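Nicotinate phosphoribosyltransferase (Saccharomyces cerevisiae, PDB 1VLP) catalyses the ATP-dependent formation of nicotinate ribonucleotide from nicotinate and phosphoribosyl pyrophosphate, the first step from nicotinic acid to NAD. Local coordinates at residues 305-309 against 310-314; 414-417 against 418-422. All blocks are in the same frame, centred on the assembly; numbering follows the deposited sequence.

How the contacts relate
From the N terminus, contact 1 comes first: it closes the short turn that takes the chain from strand 304-307 of the parallel sheet into helix 312-326. The chain then adds strands 335-338 and 360-365 to that sheet and crosses to the antiparallel sheet before reaching contact 2, which closes no loop but consists of successive turns of the last modelled helix, 414-423. The two follow in series, neither nested nor crossed, with centres about 22 Å and nearest atoms about 12 Å apart. The segment between strand 398-399 and the last helix meets both: Ser404 touches Ser309 of contact 1 and the backbone N of Asp405 hydrogen-bonds it, while Ile403 lies against Val420 of contact 2.

Contact 1 (305-309 against 310-314); sequences VRQDS and GDPVE
The amide nitrogen NE2 of Gln307 reaches Gly310 through a bridging water: NE2 donates to the water at 2.9 Å, and the water donates in turn to Gly310 O at 2.8 Å. A weak direct bond from Gln307 NE2 to Ser309 O, 3.0 Å long, gives the amide a second hold on the turn. Gln307 CG stands anti to the backbone N (chi1 -176°) and the chain bends at chi2, which brings the amide to the CB-CG side of Pro312, the two side chains meeting at a slant. Gln307 OE1 lies 3.7 Å from Pro312 CB. Gly310 has a positive phi of 78°, a conformation that favours glycine. Beyond it, Asp311 is the N-cap of helix 312-326, its OD1 taking the backbone N of Glu314 at 2.9 Å with the anti lone pair. The turn links strand to helix in a beta-alpha-beta unit completed by strand 335-338. Ahead of it, Arg306, which probably binds nicotinate as in related enzymes, forms a salt bridge from NH2 to Asp308 OD1, its hydrogen bond weak, while Asp308 OD2 hydrogen-bonds NE2 of His244, unphosphorylated here and probably the residue that autophosphorylates. Ser309 OG is held by Asp283 and the backbone N of Asp405. The rotation of the Gln307 amide is probably fixed by its weak bond to Ser309 O and the water-mediated one to Gly310 O.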
loop_
_atom_site.group_PDB
_atom_site.type_symbol
_atom_site.label_atom_id
_atom_site.label_comp_id
_atom_site.label_asym_id
_atom_site.label_seq_id
_atom_site.Cartn_x
_atom_site.Cartn_y
_atom_site.Cartn_z
ATOM N N VAL A 305 2.678 -14.531 6.292
ATOM C CA VAL A 305 1.417 -13.997 5.843
ATOM C C VAL A 305 1.307 -12.546 6.301
ATOM O O VAL A 305 1.907 -12.156 7.313
ATOM C CB VAL A 305 0.180 -14.762 6.367
ATOM C CG1 VAL A 305 0.065 -16.176 5.733
ATOM C CG2 VAL A 305 0.170 -14.817 7.897
ATOM N N ARG A 306 0.590 -11.753 5.520
ATOM C CA ARG A 306 0.275 -10.340 5.897
ATOM C C ARG A 306 -1.207 -10.272 6.342
ATOM O O ARG A 306 -2.121 -10.718 5.609
ATOM C CB ARG A 306 0.585 -9.330 4.745
ATOM C CG ARG A 306 0.488 -7.799 5.154
ATOM C CD ARG A 306 0.763 -6.890 3.894
ATOM N NE ARG A 306 -0.309 -5.887 3.758
ATOM C CZ ARG A 306 -0.804 -5.443 2.613
ATOM N NH1 ARG A 306 -0.324 -5.858 1.436
ATOM N NH2 ARG A 306 -1.782 -4.544 2.645
ATOM N N GLN A 307 -1.423 -9.742 7.555
ATOM C CA GLN A 307 -2.751 -9.551 8.142
ATOM C C GLN A 307 -3.215 -8.092 7.833
ATOM O O GLN A 307 -2.530 -7.140 8.171
ATOM C CB GLN A 307 -2.722 -9.841 9.621
ATOM C CG GLN A 307 -4.077 -9.761 10.346
ATOM C CD GLN A 307 -4.488 -8.373 10.721
ATOM O OE1 GLN A 307 -3.694 -7.597 11.293
ATOM N NE2 GLN A 307 -5.759 -8.052 10.468
ATOM N N ASP A 308 -4.337 -7.957 7.141
ATOM C CA ASP A 308 -4.787 -6.687 6.631
ATOM C C ASP A 308 -6.257 -6.381 6.927
ATOM O O ASP A 308 -6.711 -5.266 6.606
ATOM C CB ASP A 308 -4.578 -6.674 5.119
ATOM C CG ASP A 308 -4.541 -5.262 4.534
ATOM O OD1 ASP A 308 -3.905 -4.358 5.140
ATOM O OD2 ASP A 308 -5.136 -5.098 3.448
ATOM N N SER A 309 -7.011 -7.357 7.434
ATOM C CA SER A 309 -8.396 -7.127 7.833
ATOM C C SER A 309 -8.885 -8.102 8.883
ATOM O O SER A 309 -8.250 -9.115 9.187
ATOM C CB SER A 309 -9.349 -7.229 6.645
ATOM O OG SER A 309 -9.429 -8.556 6.143
ATOM N N GLY A 310 -10.050 -7.799 9.440
ATOM C CA GLY A 310 -10.623 -8.650 10.454
ATOM C C GLY A 310 -9.967 -8.431 11.788
ATOM O O GLY A 310 -9.206 -7.505 11.972
ATOM N N ASP A 311 -10.248 -9.313 12.724
ATOM C CA ASP A 311 -9.664 -9.240 14.065
ATOM C C ASP A 311 -8.269 -9.862 14.108
ATOM O O ASP A 311 -8.118 -11.071 13.825
ATOM C CB ASP A 311 -10.565 -9.949 15.061
ATOM C CG ASP A 311 -10.073 -9.770 16.486
ATOM O OD1 ASP A 311 -9.250 -10.575 16.919
ATOM O OD2 ASP A 311 -10.460 -8.785 17.158
ATOM N N PRO A 312 -7.252 -9.065 14.411
ATOM C CA PRO A 312 -5.879 -9.567 14.329
ATOM C C PRO A 312 -5.553 -10.743 15.267
ATOM O O PRO A 312 -4.768 -11.618 14.888
ATOM C CB PRO A 312 -5.027 -8.349 14.693
ATOM C CG PRO A 312 -5.923 -7.171 14.304
ATOM C CD PRO A 312 -7.285 -7.616 14.725
ATOM N N VAL A 313 -6.175 -10.777 16.449
ATOM C CA VAL A 313 -5.929 -11.874 17.397
ATOM C C VAL A 313 -6.548 -13.161 16.888
ATOM O O VAL A 313 -5.886 -14.195 16.858
ATOM C CB VAL A 313 -6.417 -11.516 18.782
ATOM C CG1 VAL A 313 -6.227 -12.690 19.741
ATOM C CG2 VAL A 313 -5.643 -10.253 19.253
ATOM N N GLU A 314 -7.786 -13.068 16.403
ATOM C CA GLU A 314 -8.451 -14.214 15.809
ATOM C C GLU A 314 -7.687 -14.721 14.581
ATOM O O GLU A 314 -7.490 -15.930 14.460
ATOM C CB GLU A 314 -9.934 -13.922 15.527
ATOM C CG GLU A 314 -10.811 -13.876 16.814
ATOM C CD GLU A 314 -10.655 -15.130 17.708
ATOM O OE1 GLU A 314 -10.851 -16.285 17.221
ATOM O OE2 GLU A 314 -10.311 -14.970 18.902
HETATM O O HOH W 1 -7.143 -5.691 11.304
#

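Contact 2 (414-417 against 418-422); sequences PATV and KRVKE
Lys421 runs back along the preceding helical turn, beside Val417, both side chains pointing the same way. Lys421 CB sits 3.5 Å from Val417 O, and CG comes to 3.4 Å from the same Val417 O, because chi1 of -78° puts CG beside the backbone N and so next to that carbonyl. From there the chain is extended. CD passes from the carbonyl oxygen to the methyl CG1 of Val417, Lys421 CE lies 3.9 Å from Val417 CG1, and NZ ends near that methyl too, while donating to Asn410 OD1 and, weakly, to Leu407 O. Val417 also rests on Asn410, so the valine and the ammonium meet one residue of the preceding loop. With the side chain of Lys421 cut back to an alanine, Asn410 OD1 would probably lose its ammonium donor, Leu407 O a weaker one, and one flank of the Val417 methyl would be uncovered. The backbone beneath is regular alpha-helix, the closing helix 414-423 of the modelled chain, with i to i+4 bonds: Lys421 N to Val417 O is 2.9 Å with an N-H...O angle of 169°, and Lys418, Arg419 and Val420 repeat the pattern on Pro414, Ala415 and Thr416. Val420 CG2 also approaches Thr416 O, at 3.2 Å, and Val420 turns its side chain to Tyr257, Ile401 and Ile403. Thr416 and Arg419 run side by side, Thr416 CG2 standing 4.0 Å from Arg419 NH2, although the arginine was modelled in two conformers and this approach is doubtful. In the conformer described, Arg419 NH1 forms a salt bridge with Glu423. Thr416 OG1, placed beside its own backbone N, bonds Asp413 OD2 just ahead of the helix.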
loop_
_atom_site.group_PDB
_atom_site.type_symbol
_atom_site.label_atom_id
_atom_site.label_comp_id
_atom_site.label_asym_id
_atom_site.label_seq_id
_atom_site.Cartn_x
_atom_site.Cartn_y
_atom_site.Cartn_z
ATOM N N PRO A 414 -22.027 -5.765 -5.831
ATOM C CA PRO A 414 -22.740 -6.712 -4.947
ATOM C C PRO A 414 -23.113 -8.058 -5.533
ATOM O O PRO A 414 -22.985 -9.097 -4.862
ATOM C CB PRO A 414 -24.006 -5.940 -4.561
ATOM C CG PRO A 414 -23.590 -4.516 -4.582
ATOM C CD PRO A 414 -22.595 -4.401 -5.727
ATOM N N ALA A 415 -23.601 -8.055 -6.762
ATOM C CA ALA A 415 -24.021 -9.284 -7.412
ATOM C C ALA A 415 -22.824 -10.233 -7.549
ATOM O O ALA A 415 -22.942 -11.458 -7.320
ATOM C CB ALA A 415 -24.610 -8.972 -8.793
ATOM N N THR A 416 -21.683 -9.654 -7.926
ATOM C CA THR A 416 -20.463 -10.418 -8.122
ATOM C C THR A 416 -19.986 -10.976 -6.796
ATOM O O THR A 416 -19.586 -12.148 -6.700
ATOM C CB THR A 416 -19.376 -9.553 -8.780
ATOM O OG1 THR A 416 -19.879 -9.065 -10.047
ATOM C CG2 THR A 416 -18.112 -10.337 -9.004
ATOM N N VAL A 417 -20.029 -10.145 -5.769
ATOM C CA VAL A 417 -19.573 -10.545 -4.431
ATOM C C VAL A 417 -20.439 -11.734 -3.937
ATOM O O VAL A 417 -19.924 -12.748 -3.415
ATOM C CB VAL A 417 -19.646 -9.350 -3.445
ATOM C CG1 VAL A 417 -19.473 -9.815 -2.006
ATOM C CG2 VAL A 417 -18.588 -8.257 -3.817
ATOM N N LYS A 418 -21.765 -11.599 -4.077
ATOM C CA LYS A 418 -22.660 -12.707 -3.791
ATOM C C LYS A 418 -22.347 -14.014 -4.532
ATOM O O LYS A 418 -22.333 -15.082 -3.887
ATOM C CB LYS A 418 -24.101 -12.297 -4.105
ATOM C CG LYS A 418 -25.096 -13.419 -3.925
ATOM C CD LYS A 418 -26.505 -12.906 -3.941
ATOM C CE LYS A 418 -27.451 -14.040 -4.270
ATOM N NZ LYS A 418 -28.828 -13.659 -3.917
ATOM N N ARG A 419 -22.173 -13.939 -5.844
ATOM C CA ARG A 419 -21.859 -15.077 -6.708
ATOM C C ARG A 419 -20.557 -15.764 -6.257
ATOM O O ARG A 419 -20.471 -16.982 -6.240
ATOM C CB ARG A 419 -21.561 -14.630 -8.144
ATOM C CG ARG A 419 -22.702 -14.211 -9.063
ATOM C CD ARG A 419 -22.258 -14.124 -10.560
ATOM N NE ARG A 419 -20.905 -13.561 -10.826
ATOM C CZ ARG A 419 -19.778 -14.270 -10.956
ATOM N NH1 ARG A 419 -19.787 -15.583 -10.812
ATOM N NH2 ARG A 419 -18.625 -13.668 -11.224
ATOM N N VAL A 420 -19.545 -14.956 -5.934
ATOM C CA VAL A 420 -18.215 -15.441 -5.522
ATOM C C VAL A 420 -18.281 -16.120 -4.152
ATOM O O VAL A 420 -17.738 -17.212 -3.976
ATOM C CB VAL A 420 -17.118 -14.312 -5.533
ATOM C CG1 VAL A 420 -15.802 -14.781 -4.901
ATOM C CG2 VAL A 420 -16.837 -13.848 -6.933
ATOM N N LYS A 421 -18.970 -15.513 -3.192
ATOM C CA LYS A 421 -19.147 -16.153 -1.879
ATOM C C LYS A 421 -19.766 -17.552 -1.999
ATOM O O LYS A 421 -19.387 -18.487 -1.264
ATOM C CB LYS A 421 -19.993 -15.287 -0.971
ATOM C CG LYS A 421 -19.261 -14.135 -0.376
ATOM C CD LYS A 421 -20.263 -13.181 0.222
ATOM C CE LYS A 421 -19.672 -12.171 1.115
ATOM N NZ LYS A 421 -20.794 -11.289 1.590
ATOM N N GLU A 422 -20.669 -17.701 -2.965
ATOM C CA GLU A 422 -21.311 -18.983 -3.251
ATOM C C GLU A 422 -20.311 -19.957 -3.860
ATOM O O GLU A 422 -20.150 -21.065 -3.335
ATOM C CB GLU A 422 -22.502 -18.766 -4.182
ATOM C CG GLU A 422 -23.635 -17.989 -3.507
ATOM C CD GLU A 422 -24.796 -17.592 -4.438
ATOM O OE1 GLU A 422 -24.734 -17.856 -5.675
ATOM O OE2 GLU A 422 -25.774 -16.996 -3.908
#